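PDB 1WY0: geranylgeranyl pyrophosphate synthetase from Pyrococcus horikoshii, which probably condenses isopentenyl pyrophosphate with shorter allylic pyrophosphates to make geranylgeranyl pyrophosphate, a C20 isoprenoid precursor. Local coordinates for residues R10-K14 / F52-T56; Y199-S205 / A317-P322; A121-V125 / L139-V143; I18-E24 / I69-V73; V247-F251 / F262-F266. The contacts are given in a common frame with arbitrary orientation. Numbering follows the deposited sequence.

Overall arrangement
Starting at the N terminus, helix 3-25 takes part in two contacts. Contact 1 joins it to helix 49-57, closing a loop of 37 residues, and contact 4 joins its later turns to the start of helix 69-90. The two cross along the chain and touch in space, Leu55 packing on Ile18 and Ile69. Contact 3 follows, a short antiparallel closure between helices 107-126 and 132-159 beside the second subunit; Ala124 there touches Tyr70 and Val73 of contact 4. Contact 2 spans 111 residues, bringing the loop 317-322 back onto helix 197-224. Within that span lies contact 5, a local contact between the consecutive short helices 245-253 and 256-264, about 37 Å from contact 2, centre to centre.

Contact 1: R10-K14 / F52-T56; sequences RIKEK and FVVLT
Both segments are helical, and their axes cross almost at right angles (92°) with a closest approach of 10.4 Å; the nearest CA pair is Ile11 and Phe52, 6.2 Å apart. Phe52 enters first, its chi1 near 180° (t) carrying the ring across to helix 3-25. Ile11 CG1 sits over the ring face, 3.5 Å from the Phe52 centroid and 8° off the normal, a CH-pi contact. Lys14 CG meets the ring edge, 3.8 Å from Phe52 CD1, while Arg10 NH2 lies 3.5 Å from Phe52 CE1. In this all-helical polyprenyl synthetase fold, the N-terminal helix is thus laid crosswise over helix 49-57, whose Val53 and Val54 face helix 167-193. Leu55 (chi1 m, chi2 t) comes next, with CD1 4.1 Å from Lys14 CD, so that the lysine's aliphatic stem bridges Phe52 and Leu55. Thr56 OG1 donates a 2.6 Å hydrogen bond back to Phe52 O and lies 4.0 Å from Arg10 NH2, near the guanidinium plane; Arg10 NE forms its salt bridge with Asp329.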
# COMPACT_ATOMS: atom_id res chain seq x y z
N ARG A 10 3.76 26.71 -17.62
CA ARG A 10 2.41 26.32 -17.31
C ARG A 10 2.42 25.17 -16.32
O ARG A 10 1.76 25.19 -15.29
CB ARG A 10 1.73 25.88 -18.61
CG ARG A 10 1.41 27.06 -19.53
CD ARG A 10 -0.04 27.05 -20.02
NE ARG A 10 -0.59 25.69 -19.98
CZ ARG A 10 -1.31 25.35 -18.90
NH1 ARG A 10 -1.50 26.22 -17.92
NH2 ARG A 10 -1.87 24.14 -18.83
N ILE A 11 3.19 24.14 -16.67
CA ILE A 11 3.34 22.96 -15.83
C ILE A 11 3.67 23.38 -14.41
O ILE A 11 3.03 22.94 -13.46
CB ILE A 11 4.46 22.04 -16.35
CG1 ILE A 11 4.07 21.47 -17.71
CG2 ILE A 11 4.73 20.91 -15.36
CD1 ILE A 11 5.20 20.71 -18.39
N LYS A 12 4.68 24.24 -14.28
CA LYS A 12 5.12 24.73 -12.97
C LYS A 12 4.03 25.56 -12.31
O LYS A 12 3.97 25.65 -11.09
CB LYS A 12 6.38 25.57 -13.12
CG LYS A 12 7.02 25.98 -11.79
CD LYS A 12 8.21 26.90 -12.01
CE LYS A 12 9.08 27.00 -10.76
NZ LYS A 12 10.27 26.10 -10.81
N GLU A 13 3.19 26.17 -13.14
CA GLU A 13 2.09 27.00 -12.65
C GLU A 13 1.05 26.13 -11.95
O GLU A 13 0.59 26.45 -10.86
CB GLU A 13 1.44 27.74 -13.83
CG GLU A 13 0.55 28.90 -13.44
CD GLU A 13 -0.30 29.38 -14.61
OE1 GLU A 13 0.26 29.93 -15.58
OE2 GLU A 13 -1.54 29.21 -14.54
N LYS A 14 0.69 25.02 -12.60
CA LYS A 14 -0.28 24.09 -12.04
C LYS A 14 0.29 23.37 -10.82
O LYS A 14 -0.43 23.08 -9.86
CB LYS A 14 -0.68 23.05 -13.10
CG LYS A 14 -1.29 23.64 -14.37
CD LYS A 14 -2.77 23.94 -14.18
CE LYS A 14 -3.44 24.31 -15.49
NZ LYS A 14 -4.91 24.49 -15.32
N PHE A 52 -0.32 17.17 -13.97
CA PHE A 52 -0.48 18.14 -15.05
C PHE A 52 -1.32 17.53 -16.16
O PHE A 52 -2.16 18.20 -16.75
CB PHE A 52 0.88 18.55 -15.62
CG PHE A 52 0.79 19.61 -16.70
CD1 PHE A 52 0.45 20.92 -16.38
CD2 PHE A 52 1.04 19.29 -18.03
CE1 PHE A 52 0.36 21.89 -17.37
CE2 PHE A 52 0.95 20.26 -19.03
CZ PHE A 52 0.61 21.56 -18.70
N VAL A 53 -1.10 16.26 -16.44
CA VAL A 53 -1.85 15.59 -17.49
C VAL A 53 -3.31 15.49 -17.07
O VAL A 53 -4.21 15.57 -17.91
CB VAL A 53 -1.28 14.19 -17.76
CG1 VAL A 53 -2.19 13.40 -18.70
CG2 VAL A 53 0.10 14.34 -18.37
N VAL A 54 -3.54 15.35 -15.77
CA VAL A 54 -4.90 15.26 -15.26
C VAL A 54 -5.65 16.57 -15.54
O VAL A 54 -6.61 16.59 -16.30
CB VAL A 54 -4.91 14.99 -13.74
CG1 VAL A 54 -6.34 14.94 -13.24
CG2 VAL A 54 -4.20 13.67 -13.43
N LEU A 55 -5.19 17.65 -14.90
CA LEU A 55 -5.82 18.96 -15.05
C LEU A 55 -5.86 19.42 -16.51
O LEU A 55 -6.83 20.02 -16.94
CB LEU A 55 -5.08 20.00 -14.20
CG LEU A 55 -4.96 19.64 -12.71
CD1 LEU A 55 -4.24 20.75 -11.97
CD2 LEU A 55 -6.34 19.41 -12.12
N THR A 56 -4.79 19.15 -17.26
CA THR A 56 -4.75 19.55 -18.65
C THR A 56 -5.73 18.73 -19.48
O THR A 56 -6.30 19.23 -20.45
CB THR A 56 -3.34 19.39 -19.26
OG1 THR A 56 -2.40 20.17 -18.50
CG2 THR A 56 -3.32 19.88 -20.70

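Contact 2: Y199-S205 / A317-P322; sequences YIKALSS and ALRILP
Here the connection between helices 299-315 and 325-336 packs on helix 197-224 of the all-helical polyprenyl synthetase fold. Residues 199-205 are regular helix; 318-320 have helical backbone angles without the regular bonds, and Leu321 and Pro322 take polyproline-II-like angles (psi near 160°). Paired CA atoms are Tyr199 and Leu321 at 6.3 Å and Ala202 and Ala317 at 5.5 Å. The small Ala202 leaves a shallow dip that admits the loop backbone, with Ala202 CB 3.2 Å from Ala317 O. Leu321 (chi1 m, chi2 p) is the main bump: its CG lies over one face of the Tyr199 ring, CD1 is 3.8 Å from Tyr199 CD2 and 4.0 Å from Ala202 CB, and CD2 is 4.0 Å from Leu203 CD2. Leu203 CD2 also meets Leu318 CD2 at 3.8 Å, and both leucines rest on Leu330. Tyr199, with chi1 m, reaches outward along the loop until OH is 3.8 Å from Pro322 CD. At the other end, Ser205 OG donates to Ala202 O at 2.6 Å and lies 3.5 Å from Ala317 CB.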
# COMPACT_ATOMS: atom_id res chain seq x y z
N TYR A 199 -13.67 10.99 -26.66
CA TYR A 199 -12.56 11.75 -26.10
C TYR A 199 -11.74 10.88 -25.14
O TYR A 199 -10.53 10.74 -25.24
CB TYR A 199 -13.13 12.94 -25.32
CG TYR A 199 -13.76 13.93 -26.23
CD1 TYR A 199 -14.53 14.97 -25.69
CD2 TYR A 199 -13.56 13.88 -27.61
CE1 TYR A 199 -15.07 15.94 -26.51
CE2 TYR A 199 -14.11 14.85 -28.43
CZ TYR A 199 -14.86 15.88 -27.89
OH TYR A 199 -15.40 16.85 -28.70
N ILE A 200 -12.47 10.33 -24.14
CA ILE A 200 -11.80 9.53 -23.12
C ILE A 200 -10.94 8.42 -23.72
O ILE A 200 -9.85 8.12 -23.26
CB ILE A 200 -12.87 8.94 -22.20
CG1 ILE A 200 -13.56 10.05 -21.40
CG2 ILE A 200 -12.22 7.97 -21.19
CD1 ILE A 200 -14.79 9.55 -20.64
N LYS A 201 -11.49 7.76 -24.75
CA LYS A 201 -10.73 6.69 -25.39
C LYS A 201 -9.49 7.23 -26.11
O LYS A 201 -8.50 6.54 -26.31
CB LYS A 201 -11.63 5.97 -26.39
CG LYS A 201 -11.21 4.52 -26.62
CD LYS A 201 -11.63 4.00 -27.99
CE LYS A 201 -10.44 3.49 -28.82
NZ LYS A 201 -10.21 4.39 -29.95
N ALA A 202 -9.60 8.51 -26.52
CA ALA A 202 -8.48 9.16 -27.18
C ALA A 202 -7.44 9.65 -26.17
O ALA A 202 -6.23 9.55 -26.37
CB ALA A 202 -9.04 10.34 -27.98
N LEU A 203 -7.92 10.18 -25.05
CA LEU A 203 -7.04 10.65 -23.99
C LEU A 203 -6.29 9.48 -23.38
O LEU A 203 -5.08 9.55 -23.17
CB LEU A 203 -7.86 11.37 -22.91
CG LEU A 203 -8.29 12.80 -23.25
CD1 LEU A 203 -9.23 13.33 -22.18
CD2 LEU A 203 -7.05 13.69 -23.36
N SER A 204 -7.03 8.40 -23.11
CA SER A 204 -6.47 7.19 -22.53
C SER A 204 -5.35 6.62 -23.39
O SER A 204 -4.29 6.25 -22.89
CB SER A 204 -7.56 6.13 -22.37
OG SER A 204 -8.71 6.66 -21.74
N SER A 205 -5.60 6.55 -24.70
CA SER A 205 -4.64 6.02 -25.67
C SER A 205 -3.37 6.86 -25.73
O SER A 205 -2.27 6.35 -25.95
CB SER A 205 -5.27 5.96 -27.05
OG SER A 205 -5.57 7.27 -27.51
N ALA A 317 -3.93 10.88 -31.95
CA ALA A 317 -5.14 10.34 -31.35
C ALA A 317 -5.88 11.46 -30.64
O ALA A 317 -7.05 11.31 -30.29
CB ALA A 317 -4.79 9.23 -30.36
N LEU A 318 -5.19 12.57 -30.43
CA LEU A 318 -5.78 13.74 -29.78
C LEU A 318 -6.45 14.64 -30.82
O LEU A 318 -7.15 15.61 -30.53
CB LEU A 318 -4.67 14.51 -29.05
CG LEU A 318 -4.28 13.89 -27.71
CD1 LEU A 318 -3.40 14.82 -26.87
CD2 LEU A 318 -5.49 13.55 -26.84
N ARG A 319 -6.17 14.30 -32.09
CA ARG A 319 -6.79 14.98 -33.22
C ARG A 319 -8.30 15.10 -33.03
O ARG A 319 -8.96 16.03 -33.47
CB ARG A 319 -6.53 14.10 -34.43
CG ARG A 319 -5.92 14.86 -35.61
CD ARG A 319 -4.82 14.03 -36.28
NE ARG A 319 -3.78 14.91 -36.81
CZ ARG A 319 -2.86 15.37 -35.95
NH1 ARG A 319 -2.90 15.01 -34.67
NH2 ARG A 319 -1.91 16.20 -36.38
N ILE A 320 -8.85 14.06 -32.36
CA ILE A 320 -10.30 13.96 -32.21
C ILE A 320 -10.88 15.08 -31.34
O ILE A 320 -12.04 15.46 -31.46
CB ILE A 320 -10.57 12.60 -31.56
CG1 ILE A 320 -10.17 11.47 -32.51
CG2 ILE A 320 -12.07 12.47 -31.24
CD1 ILE A 320 -10.90 11.55 -33.85
N LEU A 321 -10.04 15.58 -30.42
CA LEU A 321 -10.47 16.66 -29.54
C LEU A 321 -10.38 18.02 -30.25
O LEU A 321 -9.67 18.18 -31.23
CB LEU A 321 -9.57 16.66 -28.31
CG LEU A 321 -10.02 15.67 -27.25
CD1 LEU A 321 -9.77 14.22 -27.68
CD2 LEU A 321 -9.31 15.86 -25.91
N PRO A 322 -11.12 19.00 -29.72
CA PRO A 322 -11.11 20.33 -30.31
C PRO A 322 -9.75 21.01 -30.14
O PRO A 322 -8.91 20.59 -29.35
CB PRO A 322 -12.19 21.17 -29.64
CG PRO A 322 -13.12 20.23 -28.88
CD PRO A 322 -12.25 18.89 -28.81

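Contact 3: A121-V125 / L139-V143; sequences AFEAV and LEVIV
Segments 121-125 and 139-143 are both regular alpha-helix and run nearly antiparallel, at 162° between their N-to-C directions, with axes 11.3 Å apart at closest approach. Val125 and Leu139 hold the nearest CA atoms, 6.8 Å apart. Within each segment a backbone hydrogen bond spans the turn: Val125 N to Ala121 O at 3.0 Å, and Val143 N to Leu139 O at 2.9 Å. The wide spacing is filled entirely by apolar side chains. Phe122, with chi1 m, swings its ring over so that CE1 lies 3.6 Å from Leu139 CD1 and 3.8 Å from Val143 CG2, both at the ring edge. These are consecutive helices of the all-helical polyprenyl synthetase fold, joined by a short connection into an antiparallel helical hairpin, and the pair also lies at the dimer interface: the Phe122 ring stacks on Phe122 of the second subunit and packs on Val143 of that subunit. Val125 (chi1 t) points toward the partner helix, placing CG2 3.8 Å from Ile142 CD1 and CG1 4.2 Å from Leu139 CD1. Leu139 adopts chi1 t and chi2 p, whereas Ile142 is m, t; both Val125 and Ile142 continue inward onto helix 69-90, touching Ala74 and Ile78 respectively.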
# COMPACT_ATOMS: atom_id res chain seq x y z
N ALA A 121 -3.48 8.71 -1.16
CA ALA A 121 -3.99 8.86 -2.52
C ALA A 121 -5.51 8.66 -2.52
O ALA A 121 -6.24 9.38 -3.19
CB ALA A 121 -3.32 7.86 -3.44
N PHE A 122 -5.97 7.66 -1.77
CA PHE A 122 -7.40 7.40 -1.72
C PHE A 122 -8.10 8.39 -0.79
O PHE A 122 -9.28 8.69 -0.92
CB PHE A 122 -7.62 5.97 -1.22
CG PHE A 122 -7.31 5.00 -2.32
CD1 PHE A 122 -8.25 4.76 -3.31
CD2 PHE A 122 -6.09 4.35 -2.34
CE1 PHE A 122 -7.96 3.86 -4.33
CE2 PHE A 122 -5.81 3.44 -3.37
CZ PHE A 122 -6.74 3.20 -4.36
N GLU A 123 -7.38 8.96 0.17
CA GLU A 123 -8.06 9.96 0.95
C GLU A 123 -8.23 11.19 0.09
O GLU A 123 -9.22 11.91 0.19
CB GLU A 123 -7.22 10.31 2.16
CG GLU A 123 -8.01 11.14 3.16
CD GLU A 123 -7.07 11.89 4.07
OE1 GLU A 123 -6.07 11.32 4.48
OE2 GLU A 123 -7.35 13.04 4.38
N ALA A 124 -7.31 11.40 -0.85
CA ALA A 124 -7.42 12.48 -1.82
C ALA A 124 -8.58 12.22 -2.77
O ALA A 124 -9.31 13.13 -3.14
CB ALA A 124 -6.12 12.61 -2.62
N VAL A 125 -8.75 10.96 -3.17
CA VAL A 125 -9.84 10.59 -4.06
C VAL A 125 -11.18 10.88 -3.40
O VAL A 125 -12.11 11.35 -4.04
CB VAL A 125 -9.79 9.09 -4.42
CG1 VAL A 125 -11.04 8.69 -5.18
CG2 VAL A 125 -8.56 8.80 -5.27
N LEU A 139 -12.54 6.46 -9.05
CA LEU A 139 -11.98 5.54 -8.08
C LEU A 139 -11.62 4.23 -8.76
O LEU A 139 -10.57 3.65 -8.48
CB LEU A 139 -12.98 5.27 -6.95
CG LEU A 139 -12.63 4.16 -5.94
CD1 LEU A 139 -11.42 4.55 -5.13
CD2 LEU A 139 -13.81 3.92 -5.04
N GLU A 140 -12.49 3.78 -9.66
CA GLU A 140 -12.28 2.52 -10.36
C GLU A 140 -11.18 2.54 -11.42
O GLU A 140 -10.61 1.49 -11.75
CB GLU A 140 -13.60 2.04 -10.98
CG GLU A 140 -13.43 0.91 -11.99
CD GLU A 140 -14.74 0.20 -12.31
OE1 GLU A 140 -15.81 0.86 -12.26
OE2 GLU A 140 -14.69 -1.01 -12.63
N VAL A 141 -10.88 3.71 -11.95
CA VAL A 141 -9.82 3.84 -12.94
C VAL A 141 -8.49 3.81 -12.19
O VAL A 141 -7.52 3.18 -12.62
CB VAL A 141 -9.90 5.19 -13.70
CG1 VAL A 141 -8.55 5.51 -14.32
CG2 VAL A 141 -10.96 5.12 -14.78
N ILE A 142 -8.46 4.49 -11.06
CA ILE A 142 -7.27 4.57 -10.25
C ILE A 142 -6.95 3.21 -9.63
O ILE A 142 -5.79 2.83 -9.54
CB ILE A 142 -7.43 5.65 -9.17
CG1 ILE A 142 -7.45 7.04 -9.84
CG2 ILE A 142 -6.33 5.55 -8.13
CD1 ILE A 142 -7.65 8.23 -8.89
N VAL A 143 -7.98 2.48 -9.24
CA VAL A 143 -7.77 1.17 -8.66
C VAL A 143 -7.21 0.19 -9.69
O VAL A 143 -6.26 -0.54 -9.41
CB VAL A 143 -9.08 0.62 -8.07
CG1 VAL A 143 -9.06 -0.90 -8.05
CG2 VAL A 143 -9.27 1.17 -6.66

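Contact 4: I18-E24 / I69-V73; sequences IDEKIFE and IYPAV
A buried helix-helix crossing joins the C-terminal turns of the N-terminal helix 3-25 to the first turn of helix 69-90 in the all-helical polyprenyl synthetase fold. The axes pass 9.5 Å apart at a signed crossing angle of -67°, with the CA atoms of Ile18 and Val73 nearest, 6.2 Å apart. Ile18 (m, m) puts CD1 3.9 Å from Ile69 CD1 and 4.0 Å from Ala72 CB; Leu55 of helix 49-57 adjoins Ile18 and Ile69. Val73 (chi1 t) fits between successive turns, its CG2 3.6 Å from Lys21 CB and its CG1 3.8 Å from Ile22 CG1. Lys21 (m, m, t, t) lays its stem along the surface: CG is 3.6 Å from Ile69 CG2 and lies over the Tyr70 ring face, while CD is 3.5 Å from Tyr70 OH. Glu24 OE2 comes to 2.7 Å from Tyr70 OH. Lys21 NZ and Glu24 OE1 form a salt bridge at 3.5 Å, and Glu24 also pairs with Arg127, so an apolar core gives way to a charged margin around the tyrosine hydroxyl.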
# COMPACT_ATOMS: atom_id res chain seq x y z
N ILE A 18 -1.37 21.91 -6.99
CA ILE A 18 -1.22 20.51 -6.65
C ILE A 18 -0.40 20.34 -5.39
O ILE A 18 -0.76 19.57 -4.51
CB ILE A 18 -0.58 19.75 -7.82
CG1 ILE A 18 -1.48 19.91 -9.05
CG2 ILE A 18 -0.36 18.29 -7.46
CD1 ILE A 18 -2.84 19.28 -8.92
N ASP A 19 0.70 21.08 -5.29
CA ASP A 19 1.56 20.96 -4.13
C ASP A 19 0.92 21.38 -2.81
O ASP A 19 1.20 20.78 -1.78
CB ASP A 19 2.88 21.71 -4.34
CG ASP A 19 3.86 20.90 -5.15
OD1 ASP A 19 3.84 19.66 -5.02
OD2 ASP A 19 4.67 21.48 -5.91
N GLU A 20 0.08 22.41 -2.83
CA GLU A 20 -0.57 22.83 -1.59
C GLU A 20 -1.42 21.67 -1.08
O GLU A 20 -1.38 21.32 0.09
CB GLU A 20 -1.45 24.06 -1.84
CG GLU A 20 -0.68 25.36 -2.12
CD GLU A 20 -1.60 26.55 -2.34
OE1 GLU A 20 -1.44 27.56 -1.62
OE2 GLU A 20 -2.49 26.47 -3.22
N LYS A 21 -2.19 21.06 -1.98
CA LYS A 21 -3.05 19.94 -1.60
C LYS A 21 -2.27 18.74 -1.10
O LYS A 21 -2.66 18.09 -0.13
CB LYS A 21 -3.94 19.53 -2.78
CG LYS A 21 -4.97 20.58 -3.15
CD LYS A 21 -5.75 21.05 -1.93
CE LYS A 21 -6.65 22.24 -2.25
NZ LYS A 21 -7.33 22.74 -1.02
N ILE A 22 -1.15 18.44 -1.76
CA ILE A 22 -0.32 17.32 -1.36
C ILE A 22 0.15 17.48 0.07
O ILE A 22 -0.01 16.58 0.90
CB ILE A 22 0.92 17.18 -2.27
CG1 ILE A 22 0.52 16.53 -3.60
CG2 ILE A 22 2.00 16.35 -1.57
CD1 ILE A 22 1.65 16.39 -4.58
N PHE A 23 0.74 18.63 0.38
CA PHE A 23 1.26 18.85 1.71
C PHE A 23 0.25 19.15 2.80
O PHE A 23 0.62 19.29 3.97
CB PHE A 23 2.35 19.92 1.65
CG PHE A 23 3.59 19.44 0.95
CD1 PHE A 23 4.32 18.37 1.45
CD2 PHE A 23 4.00 20.02 -0.25
CE1 PHE A 23 5.42 17.87 0.78
CE2 PHE A 23 5.10 19.52 -0.94
CZ PHE A 23 5.82 18.45 -0.42
N GLU A 24 -1.03 19.23 2.45
CA GLU A 24 -2.02 19.45 3.49
C GLU A 24 -2.50 18.05 3.86
O GLU A 24 -3.04 17.84 4.95
CB GLU A 24 -3.18 20.32 2.99
CG GLU A 24 -4.28 19.63 2.22
CD GLU A 24 -5.45 20.56 1.96
OE1 GLU A 24 -5.19 21.74 1.63
OE2 GLU A 24 -6.61 20.12 2.09
N ILE A 69 -8.47 18.55 -9.05
CA ILE A 69 -7.25 18.77 -8.27
C ILE A 69 -6.95 17.60 -7.32
O ILE A 69 -5.87 17.03 -7.29
CB ILE A 69 -7.41 20.07 -7.47
CG1 ILE A 69 -7.42 21.28 -8.40
CG2 ILE A 69 -6.21 20.23 -6.52
CD1 ILE A 69 -6.12 21.40 -9.21
N TYR A 70 -7.90 17.20 -6.48
CA TYR A 70 -7.63 16.09 -5.57
C TYR A 70 -7.40 14.77 -6.30
O TYR A 70 -6.61 13.94 -5.86
CB TYR A 70 -8.75 15.95 -4.53
CG TYR A 70 -8.55 16.85 -3.34
CD1 TYR A 70 -9.17 18.09 -3.26
CD2 TYR A 70 -7.74 16.45 -2.28
CE1 TYR A 70 -9.00 18.91 -2.15
CE2 TYR A 70 -7.55 17.26 -1.17
CZ TYR A 70 -8.19 18.49 -1.11
OH TYR A 70 -8.02 19.29 0.00
N PRO A 71 -8.12 14.53 -7.40
CA PRO A 71 -7.91 13.28 -8.13
C PRO A 71 -6.53 13.27 -8.77
O PRO A 71 -5.93 12.21 -8.95
CB PRO A 71 -9.03 13.30 -9.17
CG PRO A 71 -10.13 13.96 -8.43
CD PRO A 71 -9.43 15.12 -7.76
N ALA A 72 -6.03 14.45 -9.12
CA ALA A 72 -4.70 14.58 -9.71
C ALA A 72 -3.69 14.36 -8.59
O ALA A 72 -2.64 13.76 -8.79
CB ALA A 72 -4.52 15.96 -10.31
N VAL A 73 -4.03 14.85 -7.40
CA VAL A 73 -3.16 14.68 -6.25
C VAL A 73 -3.03 13.20 -5.93
O VAL A 73 -1.95 12.72 -5.61
CB VAL A 73 -3.71 15.45 -5.02
CG1 VAL A 73 -2.97 15.03 -3.75
CG2 VAL A 73 -3.56 16.95 -5.24

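Contact 5: V247-F251 / F262-F266; sequences VAHFF and FLKIF
An aromatic cluster of Phe250, Phe251 and Phe262 joins two consecutive short helices, 245-253 and 256-264, in the all-helical polyprenyl synthetase fold. Residues 247-251 are regular helix, with Phe251 N hydrogen-bonded to Val247 O at 3.0 Å; in 262-266 the helix runs through Lys264, Ile265 leaves helical geometry, and Phe266 is extended (phi/psi -116/122). The backbones stay well apart, the nearest CA atoms, of Phe251 and Phe262, being 9.3 Å from each other, so large side chains must span the gap. Phe262, with chi1 t, points its ring toward the first helix. Phe250, also chi1 t, meets it with CE1 over the Phe262 ring face and 3.5 Å from Phe262 CD2; the centroids are 4.5 Å apart and the planes inclined at 46°. Phe251 (chi1 m) reaches the same ring, its CE1 3.6 Å from Phe262 CD2, with centroids 5.5 Å apart and planes at 79°. Leu293 and Leu294 of helix 283-296 add to the packing around Phe262. Leu263 borders the cluster, its CD2 3.7 Å from Phe251 CZ. Val247 (chi1 t) completes the apolar patch: its CG1 lies 4.4 Å from Phe262 CE2 and 4.2 Å from Phe266 CZ.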
# COMPACT_ATOMS: atom_id res chain seq x y z
N VAL A 247 17.59 -3.96 -24.87
CA VAL A 247 18.20 -5.24 -24.53
C VAL A 247 17.32 -6.40 -25.03
O VAL A 247 17.83 -7.45 -25.43
CB VAL A 247 18.39 -5.34 -23.00
CG1 VAL A 247 18.77 -6.73 -22.60
CG2 VAL A 247 19.47 -4.38 -22.57
N ALA A 248 16.00 -6.21 -25.00
CA ALA A 248 15.09 -7.26 -25.48
C ALA A 248 15.27 -7.43 -26.99
O ALA A 248 15.31 -8.56 -27.49
CB ALA A 248 13.64 -6.90 -25.17
N HIS A 249 15.38 -6.33 -27.72
CA HIS A 249 15.57 -6.40 -29.16
C HIS A 249 16.89 -7.10 -29.47
O HIS A 249 16.97 -7.91 -30.38
CB HIS A 249 15.60 -5.01 -29.79
CG HIS A 249 15.89 -5.01 -31.26
ND1 HIS A 249 17.17 -5.01 -31.77
CD2 HIS A 249 15.06 -4.98 -32.33
CE1 HIS A 249 17.12 -4.97 -33.09
NE2 HIS A 249 15.85 -4.95 -33.45
N PHE A 250 17.92 -6.78 -28.70
CA PHE A 250 19.23 -7.38 -28.95
C PHE A 250 19.22 -8.90 -28.74
O PHE A 250 19.74 -9.68 -29.54
CB PHE A 250 20.25 -6.75 -28.00
CG PHE A 250 21.51 -7.56 -28.00
CD1 PHE A 250 21.74 -8.47 -26.97
CD2 PHE A 250 22.45 -7.38 -29.00
CE1 PHE A 250 22.92 -9.20 -26.94
CE2 PHE A 250 23.64 -8.12 -28.97
CZ PHE A 250 23.87 -9.03 -27.94
N PHE A 251 18.64 -9.33 -27.60
CA PHE A 251 18.55 -10.76 -27.33
C PHE A 251 17.72 -11.50 -28.39
O PHE A 251 17.92 -12.67 -28.69
CB PHE A 251 17.91 -10.97 -25.95
CG PHE A 251 18.93 -10.73 -24.88
CD1 PHE A 251 20.27 -11.03 -25.12
CD2 PHE A 251 18.54 -10.25 -23.64
CE1 PHE A 251 21.21 -10.83 -24.12
CE2 PHE A 251 19.49 -10.05 -22.65
CZ PHE A 251 20.83 -10.34 -22.88
N PHE A 262 27.90 -10.61 -24.62
CA PHE A 262 27.12 -9.54 -24.00
C PHE A 262 26.71 -9.90 -22.57
O PHE A 262 26.66 -9.06 -21.67
CB PHE A 262 25.87 -9.35 -24.86
CG PHE A 262 25.05 -8.22 -24.32
CD1 PHE A 262 25.45 -6.91 -24.56
CD2 PHE A 262 23.87 -8.47 -23.65
CE1 PHE A 262 24.65 -5.85 -24.14
CE2 PHE A 262 23.07 -7.41 -23.23
CZ PHE A 262 23.46 -6.10 -23.48
N LEU A 263 26.38 -11.19 -22.38
CA LEU A 263 25.92 -11.62 -21.06
C LEU A 263 27.04 -11.63 -20.02
O LEU A 263 26.82 -11.45 -18.83
CB LEU A 263 25.30 -13.02 -21.20
CG LEU A 263 23.80 -12.96 -21.46
CD1 LEU A 263 23.15 -14.34 -21.41
CD2 LEU A 263 23.05 -12.10 -20.44
N LYS A 264 28.27 -11.90 -20.48
CA LYS A 264 29.39 -11.81 -19.56
C LYS A 264 29.51 -10.39 -18.99
O LYS A 264 29.66 -10.18 -17.79
CB LYS A 264 30.67 -12.18 -20.31
CG LYS A 264 30.92 -13.69 -20.32
CD LYS A 264 32.38 -14.03 -20.60
CE LYS A 264 32.59 -14.52 -22.04
NZ LYS A 264 33.96 -14.24 -22.46
N ILE A 265 29.44 -9.41 -19.90
CA ILE A 265 29.65 -8.02 -19.49
C ILE A 265 28.34 -7.26 -19.26
O ILE A 265 28.26 -6.05 -19.42
CB ILE A 265 30.47 -7.32 -20.57
CG1 ILE A 265 29.74 -7.41 -21.92
CG2 ILE A 265 31.84 -8.01 -20.73
CD1 ILE A 265 30.55 -6.79 -23.06
N PHE A 266 27.28 -8.02 -18.91
CA PHE A 266 25.97 -7.44 -18.66
C PHE A 266 25.54 -7.62 -17.20
O PHE A 266 25.47 -8.72 -16.68
CB PHE A 266 24.96 -8.13 -19.59
CG PHE A 266 23.62 -7.47 -19.46
CD1 PHE A 266 23.49 -6.11 -19.72
CD2 PHE A 266 22.52 -8.22 -19.08
CE1 PHE A 266 22.25 -5.50 -19.60
CE2 PHE A 266 21.27 -7.60 -18.97
CZ PHE A 266 21.14 -6.24 -19.22